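Local coordinates for probable amidase (Thermus thermophilus, PDB 2DC0), which is a probable amidase of the amidase family, an alpha/beta protein built around a large mixed beta-sheet flanked by helices, at residues L50-E55 with Q60-L65; P95-A98 with L104-A107; L18-E23 with G67-V72. All coordinates share one frame; numbering follows the deposited sequence.

Interaction 1 of 3, residues L50-E55 with Q60-L65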
loop_
_atom_site.group_PDB
_atom_site.type_symbol
_atom_site.label_atom_id
_atom_site.label_comp_id
_atom_site.label_asym_id
_atom_site.label_seq_id
_atom_site.Cartn_x
_atom_site.Cartn_y
_atom_site.Cartn_z
ATOM N N LEU A 50 4.192 31.041 32.849
ATOM C CA LEU A 50 5.111 31.693 33.782
ATOM C C LEU A 50 6.377 30.862 33.968
ATOM O O LEU A 50 7.492 31.390 33.937
ATOM C CB LEU A 50 4.429 31.904 35.139
ATOM C CG LEU A 50 3.255 32.891 35.165
ATOM C CD1 LEU A 50 2.588 32.868 36.539
ATOM C CD2 LEU A 50 3.756 34.294 34.840
ATOM N N ALA A 51 6.195 29.559 34.158
ATOM C CA ALA A 51 7.311 28.643 34.340
ATOM C C ALA A 51 8.233 28.645 33.126
ATOM O O ALA A 51 9.458 28.692 33.263
ATOM C CB ALA A 51 6.787 27.226 34.599
ATOM N N LEU A 52 7.646 28.587 31.934
ATOM C CA LEU A 52 8.434 28.580 30.707
ATOM C C LEU A 52 9.156 29.902 30.499
ATOM O O LEU A 52 10.258 29.931 29.958
ATOM C CB LEU A 52 7.539 28.284 29.498
ATOM C CG LEU A 52 6.960 26.864 29.448
ATOM C CD1 LEU A 52 5.982 26.746 28.287
ATOM C CD2 LEU A 52 8.089 25.848 29.319
ATOM N N THR A 53 8.532 30.993 30.930
ATOM C CA THR A 53 9.124 32.316 30.788
ATOM C C THR A 53 10.378 32.431 31.654
ATOM O O THR A 53 11.433 32.872 31.189
ATOM C CB THR A 53 8.124 33.413 31.197
ATOM O OG1 THR A 53 6.995 33.381 30.314
ATOM C CG2 THR A 53 8.776 34.792 31.130
ATOM N N GLU A 54 10.261 32.028 32.914
ATOM C CA GLU A 54 11.387 32.094 33.835
ATOM C C GLU A 54 12.519 31.167 33.391
ATOM O O GLU A 54 13.692 31.537 33.459
ATOM C CB GLU A 54 10.923 31.734 35.251
ATOM C CG GLU A 54 11.947 32.009 36.341
ATOM C CD GLU A 54 12.556 33.396 36.237
ATOM O OE1 GLU A 54 11.812 34.367 35.977
ATOM O OE2 GLU A 54 13.782 33.520 36.426
ATOM N N GLU A 55 12.175 29.966 32.932
ATOM C CA GLU A 55 13.186 29.017 32.470
ATOM C C GLU A 55 14.000 29.620 31.330
ATOM O O GLU A 55 15.226 29.529 31.313
ATOM C CB GLU A 55 12.529 27.709 32.013
ATOM C CG GLU A 55 12.243 26.736 33.149
ATOM C CD GLU A 55 11.436 25.522 32.716
ATOM O OE1 GLU A 55 11.532 25.117 31.537
ATOM O OE2 GLU A 55 10.707 24.958 33.562
ATOM N N GLN A 60 17.310 27.959 30.313
ATOM C CA GLN A 60 16.900 26.563 30.437
ATOM C C GLN A 60 15.831 26.239 29.391
ATOM O O GLN A 60 14.634 26.280 29.674
ATOM C CB GLN A 60 16.361 26.291 31.843
ATOM C CG GLN A 60 17.390 26.463 32.960
ATOM C CD GLN A 60 18.494 25.414 32.911
ATOM O OE1 GLN A 60 19.286 25.367 31.966
ATOM N NE2 GLN A 60 18.544 24.558 33.931
ATOM N N VAL A 61 16.277 25.914 28.182
ATOM C CA VAL A 61 15.381 25.593 27.076
ATOM C C VAL A 61 15.016 24.114 27.042
ATOM O O VAL A 61 15.883 23.261 26.875
ATOM C CB VAL A 61 16.029 25.971 25.734
ATOM C CG1 VAL A 61 15.086 25.655 24.585
ATOM C CG2 VAL A 61 16.390 27.443 25.742
ATOM N N ARG A 62 13.728 23.816 27.190
ATOM C CA ARG A 62 13.254 22.438 27.185
ATOM C C ARG A 62 13.402 21.777 25.823
ATOM O O ARG A 62 13.734 20.597 25.733
ATOM C CB ARG A 62 11.787 22.369 27.619
ATOM C CG ARG A 62 11.530 22.862 29.035
ATOM C CD ARG A 62 10.096 22.572 29.484
ATOM N NE ARG A 62 9.843 23.081 30.833
ATOM C CZ ARG A 62 8.697 22.926 31.491
ATOM N NH1 ARG A 62 7.685 22.271 30.931
ATOM N NH2 ARG A 62 8.556 23.432 32.707
ATOM N N GLY A 63 13.156 22.538 24.762
ATOM C CA GLY A 63 13.266 21.988 23.424
ATOM C C GLY A 63 13.017 23.033 22.352
ATOM O O GLY A 63 12.952 24.221 22.655
ATOM N N PRO A 64 12.863 22.619 21.086
ATOM C CA PRO A 64 12.624 23.543 19.971
ATOM C C PRO A 64 11.299 24.298 19.998
ATOM O O PRO A 64 11.161 25.325 19.340
ATOM C CB PRO A 64 12.760 22.643 18.744
ATOM C CG PRO A 64 12.273 21.314 19.255
ATOM C CD PRO A 64 12.945 21.226 20.607
ATOM N N LEU A 65 10.332 23.801 20.762
ATOM C CA LEU A 65 9.027 24.450 20.851
ATOM C C LEU A 65 8.835 25.182 22.177
ATOM O O LEU A 65 7.733 25.628 22.488
ATOM C CB LEU A 65 7.916 23.410 20.688
ATOM C CG LEU A 65 7.902 22.657 19.352
ATOM C CD1 LEU A 65 6.729 21.686 19.315
ATOM C CD2 LEU A 65 7.800 23.663 18.210
#

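Interaction 2 of 3, residues P95-A98 with L104-A107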
loop_
_atom_site.group_PDB
_atom_site.type_symbol
_atom_site.label_atom_id
_atom_site.label_comp_id
_atom_site.label_asym_id
_atom_site.label_seq_id
_atom_site.Cartn_x
_atom_site.Cartn_y
_atom_site.Cartn_z
ATOM N N PRO A 95 -5.287 6.665 27.277
ATOM C CA PRO A 95 -4.287 7.046 28.274
ATOM C C PRO A 95 -4.410 8.532 28.611
ATOM O O PRO A 95 -5.181 9.261 27.977
ATOM C CB PRO A 95 -2.969 6.702 27.585
ATOM C CG PRO A 95 -3.286 6.972 26.142
ATOM C CD PRO A 95 -4.646 6.337 25.991
ATOM N N GLU A 96 -3.649 8.976 29.606
ATOM C CA GLU A 96 -3.685 10.373 30.038
ATOM C C GLU A 96 -3.136 11.337 28.984
ATOM O O GLU A 96 -3.544 12.496 28.918
ATOM C CB GLU A 96 -2.890 10.534 31.339
ATOM C CG GLU A 96 -2.842 11.966 31.865
ATOM C CD GLU A 96 -1.978 12.106 33.111
ATOM O OE1 GLU A 96 -0.859 11.552 33.124
ATOM O OE2 GLU A 96 -2.412 12.782 34.065
ATOM N N GLU A 97 -2.211 10.850 28.165
ATOM C CA GLU A 97 -1.600 11.677 27.138
ATOM C C GLU A 97 -1.259 10.872 25.893
ATOM O O GLU A 97 -0.726 9.761 25.986
ATOM C CB GLU A 97 -0.330 12.320 27.687
ATOM C CG GLU A 97 0.452 13.115 26.672
ATOM C CD GLU A 97 1.706 13.715 27.267
ATOM O OE1 GLU A 97 2.518 12.949 27.835
ATOM O OE2 GLU A 97 1.882 14.949 27.168
ATOM N N ALA A 98 -1.567 11.434 24.729
ATOM C CA ALA A 98 -1.284 10.775 23.461
ATOM C C ALA A 98 0.204 10.889 23.170
ATOM O O ALA A 98 0.861 11.843 23.595
ATOM C CB ALA A 98 -2.090 11.422 22.337
ATOM N N LEU A 104 5.173 16.927 21.470
ATOM C CA LEU A 104 5.074 18.377 21.521
ATOM C C LEU A 104 5.443 18.907 22.902
ATOM O O LEU A 104 6.222 19.853 23.023
ATOM C CB LEU A 104 3.657 18.828 21.160
ATOM C CG LEU A 104 3.150 18.518 19.744
ATOM C CD1 LEU A 104 1.697 18.937 19.641
ATOM C CD2 LEU A 104 3.991 19.245 18.698
ATOM N N ARG A 105 4.888 18.294 23.943
ATOM C CA ARG A 105 5.164 18.730 25.311
ATOM C C ARG A 105 6.646 18.617 25.667
ATOM O O ARG A 105 7.224 19.547 26.231
ATOM C CB ARG A 105 4.317 17.926 26.310
ATOM C CG ARG A 105 4.545 18.290 27.784
ATOM C CD ARG A 105 3.584 17.527 28.695
ATOM N NE ARG A 105 3.807 16.081 28.664
ATOM C CZ ARG A 105 4.835 15.467 29.246
ATOM N NH1 ARG A 105 5.739 16.171 29.913
ATOM N NH2 ARG A 105 4.962 14.149 29.159
ATOM N N GLU A 106 7.269 17.489 25.341
ATOM C CA GLU A 106 8.684 17.335 25.664
ATOM C C GLU A 106 9.545 18.304 24.858
ATOM O O GLU A 106 10.693 18.570 25.219
ATOM C CB GLU A 106 9.139 15.894 25.432
ATOM C CG GLU A 106 8.380 14.889 26.283
ATOM C CD GLU A 106 9.048 13.531 26.311
ATOM O OE1 GLU A 106 9.521 13.080 25.251
ATOM O OE2 GLU A 106 9.086 12.913 27.389
ATOM N N ALA A 107 8.995 18.831 23.766
ATOM C CA ALA A 107 9.733 19.791 22.957
ATOM C C ALA A 107 9.630 21.170 23.611
ATOM O O ALA A 107 10.296 22.115 23.191
ATOM C CB ALA A 107 9.175 19.832 21.533
#

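Interaction 3 of 3, residues L18-E23 with G67-V72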
loop_
_atom_site.group_PDB
_atom_site.type_symbol
_atom_site.label_atom_id
_atom_site.label_comp_id
_atom_site.label_asym_id
_atom_site.label_seq_id
_atom_site.Cartn_x
_atom_site.Cartn_y
_atom_site.Cartn_z
ATOM N N LEU A 18 4.939 34.061 28.094
ATOM C CA LEU A 18 3.790 34.683 28.734
ATOM C C LEU A 18 3.099 35.648 27.772
ATOM O O LEU A 18 1.870 35.665 27.678
ATOM C CB LEU A 18 4.237 35.426 29.995
ATOM C CG LEU A 18 3.119 36.095 30.794
ATOM C CD1 LEU A 18 2.137 35.045 31.289
ATOM C CD2 LEU A 18 3.717 36.860 31.961
ATOM N N ALA A 19 3.887 36.441 27.050
ATOM C CA ALA A 19 3.334 37.401 26.093
ATOM C C ALA A 19 2.679 36.690 24.911
ATOM O O ALA A 19 1.633 37.117 24.421
ATOM C CB ALA A 19 4.438 38.345 25.588
ATOM N N LEU A 20 3.306 35.615 24.439
ATOM C CA LEU A 20 2.744 34.863 23.323
ATOM C C LEU A 20 1.397 34.272 23.738
ATOM O O LEU A 20 0.456 34.245 22.946
ATOM C CB LEU A 20 3.704 33.751 22.882
ATOM C CG LEU A 20 4.988 34.235 22.191
ATOM C CD1 LEU A 20 5.927 33.063 21.911
ATOM C CD2 LEU A 20 4.616 34.942 20.896
ATOM N N LEU A 21 1.301 33.815 24.986
ATOM C CA LEU A 21 0.053 33.243 25.479
ATOM C C LEU A 21 -1.027 34.316 25.569
ATOM O O LEU A 21 -2.147 34.120 25.091
ATOM C CB LEU A 21 0.242 32.590 26.857
ATOM C CG LEU A 21 -1.036 31.972 27.467
ATOM C CD1 LEU A 21 -1.564 30.872 26.559
ATOM C CD2 LEU A 21 -0.744 31.414 28.855
ATOM N N GLU A 22 -0.699 35.452 26.181
ATOM C CA GLU A 22 -1.673 36.533 26.300
ATOM C C GLU A 22 -2.247 36.898 24.940
ATOM O O GLU A 22 -3.432 37.186 24.823
ATOM C CB GLU A 22 -1.039 37.773 26.939
ATOM C CG GLU A 22 -0.742 37.612 28.413
ATOM C CD GLU A 22 -1.960 37.155 29.199
ATOM O OE1 GLU A 22 -3.012 37.824 29.112
ATOM O OE2 GLU A 22 -1.861 36.121 29.896
ATOM N N GLU A 23 -1.399 36.895 23.918
ATOM C CA GLU A 23 -1.847 37.211 22.572
ATOM C C GLU A 23 -2.871 36.165 22.121
ATOM O O GLU A 23 -3.928 36.512 21.602
ATOM C CB GLU A 23 -0.654 37.230 21.614
ATOM C CG GLU A 23 -1.019 37.327 20.137
ATOM C CD GLU A 23 -1.867 38.547 19.816
ATOM O OE1 GLU A 23 -1.501 39.660 20.257
ATOM O OE2 GLU A 23 -2.891 38.397 19.110
ATOM N N GLY A 67 7.994 27.318 25.057
ATOM C CA GLY A 67 7.212 28.531 25.204
ATOM C C GLY A 67 6.240 28.896 24.096
ATOM O O GLY A 67 5.576 29.929 24.184
ATOM N N LEU A 68 6.147 28.070 23.057
ATOM C CA LEU A 68 5.236 28.356 21.947
ATOM C C LEU A 68 3.842 27.780 22.207
ATOM O O LEU A 68 3.690 26.581 22.446
ATOM C CB LEU A 68 5.804 27.789 20.640
ATOM C CG LEU A 68 7.197 28.308 20.257
ATOM C CD1 LEU A 68 7.694 27.619 18.998
ATOM C CD2 LEU A 68 7.139 29.812 20.063
ATOM N N PRO A 69 2.805 28.635 22.157
ATOM C CA PRO A 69 1.414 28.231 22.385
ATOM C C PRO A 69 0.819 27.487 21.194
ATOM O O PRO A 69 0.814 28.000 20.073
ATOM C CB PRO A 69 0.718 29.561 22.653
ATOM C CG PRO A 69 1.429 30.479 21.712
ATOM C CD PRO A 69 2.889 30.082 21.875
ATOM N N LEU A 70 0.334 26.273 21.449
ATOM C CA LEU A 70 -0.279 25.425 20.424
ATOM C C LEU A 70 -1.570 24.832 20.968
ATOM O O LEU A 70 -1.749 24.750 22.181
ATOM C CB LEU A 70 0.646 24.259 20.040
ATOM C CG LEU A 70 1.838 24.465 19.100
ATOM C CD1 LEU A 70 2.797 25.482 19.680
ATOM C CD2 LEU A 70 2.547 23.127 18.896
ATOM N N THR A 71 -2.463 24.420 20.072
ATOM C CA THR A 71 -3.722 23.796 20.470
ATOM C C THR A 71 -3.708 22.353 19.959
ATOM O O THR A 71 -2.892 22.003 19.100
ATOM C CB THR A 71 -4.941 24.549 19.879
ATOM O OG1 THR A 71 -4.835 24.584 18.454
ATOM C CG2 THR A 71 -4.996 25.985 20.408
ATOM N N VAL A 72 -4.611 21.524 20.482
ATOM C CA VAL A 72 -4.684 20.108 20.111
ATOM C C VAL A 72 -6.118 19.644 19.872
ATOM O O VAL A 72 -6.986 19.861 20.719
ATOM C CB VAL A 72 -4.088 19.215 21.232
ATOM C CG1 VAL A 72 -4.212 17.742 20.857
ATOM C CG2 VAL A 72 -2.627 19.586 21.475
#

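Interaction 1 of 3, residues L50-E55 with Q60-L65
R62 meets E55 side-on, its NE and NH2 each taking one carboxylate oxygen, so that guanidinium and carboxylate lie nearly coplanar, 30° apart, while the two side chains cross at about a right angle. NE bonds to the syn lone pair of OE1, with R62 NE and E55 OE1 2.7 Å apart, although OE1 is tilted somewhat from the guanidinium plane. The second bond, R62 NH2 to E55 OE2 at 2.8 Å, is the straighter one at 168° and keeps OE2 in that plane. Two bonds to two different oxygens fix the rotation of both flat groups. L52 comes over one face of the guanidinium, its CD2 3.6 Å from R62 NE and displaced toward the rim. R62 reaches this position with a chain that runs extended from CG to NE. Closer to the turn, Q60 N donates to E55 O at 2.8 Å. E55 is thus held through both its backbone and its carboxylate by the chain that follows its own helix. L52 also touches H66 and P17, which places the contact between the last turns of helix 42-57, the start of helix 17-30 and the loop leading into strand 69-73.

Interaction 2 of 3, residues P95-A98 with L104-A107
E97 and R105 form a two-bond salt bridge in which the arginine presents its NE edge to the carboxylate. R105 NE donates to E97 OE2 at 2.7 Å, and R105 NH2 to E97 OE1 at 3.0 Å. Both oxygens use their syn lone pairs and both lie in the guanidinium plane; the two groups are only 15° from coplanar, and both N-H...O bonds are nearly straight. The glutamate reaches out with CG opposite its backbone N and an extended chain beyond, whereas R105 bends at chi3, 64°, which brings NE round to face the acid. R105 CD follows, 3.4 Å from E97 OE2. Outside this pair, E97 OE1 has a second cationic partner in R102, one turn earlier on helix 99-106, and K79 lies against the E97 side chain. The next residue, A98, occupies the N-cap position of that helix and is tied by its backbone to P77, so the glutamate is anchored just ahead of the helix whose last turn carries R105. With R102 and R105 sharing one buried carboxylate, and K79 NZ close to R105 NH2, the surroundings are rich in positive charge and would probably stabilise the ionised form of E97.

Interaction 3 of 3, residues L18-E23 with G67-V72
L20 faces G67, L68 and P69 where helix 17-30 packs against the start of strand 69-73, a helix-on-sheet contact in the alpha/beta fold of this amidase-family protein. The strand is an interior member of the mixed sheet, between strands 110-115 and 163-166, and all four touching residues are buried. Followed outward from the helix, the leucine first meets the proline ring: L20 CB rests 3.9 Å from P69 CD and slightly farther from P69 CG. The same ring carbon, P69 CG, also comes to 4.1 Å from L20 O, so the pyrrolidine packs against the helix backbone as well as the side chain. CG of L20 then stands anti to the carbonyl carbon, chi1 -70°, and with chi2 at 175° the branch carries CD1 beyond the ring to the residues preceding P69. There CD1 meets L68 CD2 at 3.9 Å, a methyl-to-methyl contact between two side chains that lie side by side and point the same way. L68 bends back to make it, since its CB leaves the backbone heading away from the helix and only the end of the side chain returns. Helix 3-11 extends this apolar cluster, its L10 touching both leucines, while P69 is also packed against F112 of strand 110-115 and against L161. The contact is therefore wholly one of van der Waals packing, joining two helices to the sheet. G67, in a left-handed backbone conformation (phi 80°), turns the chain into the strand and directs its carbonyl oxygen into this apolar setting. Buried there without a polar partner in the model, G67 O has the methyl carbon L20 CD1 3.9 Å away.

The three contacts lie on the same side of the chain's centre and adjoin one another. Interactions 1 and 3 are closest, with centres about 12 Å apart: L52 CD1 packs on G67 CA at 3.8 Å, and T53 OG1 lies 3.1 Å from L18 N in a weak hydrogen bond joining helices 42-57 and 17-30. Interaction 1 falls within the chain span between the two segments of interaction 3. Its centre is about 16 Å from that of interaction 2, yet L65 N and A107 O are 3.0 Å apart, a probable hydrogen bond. Interactions 2 and 3, about 17 Å between centres, meet through L104 CD2 and L70 CD2 at 4.1 Å.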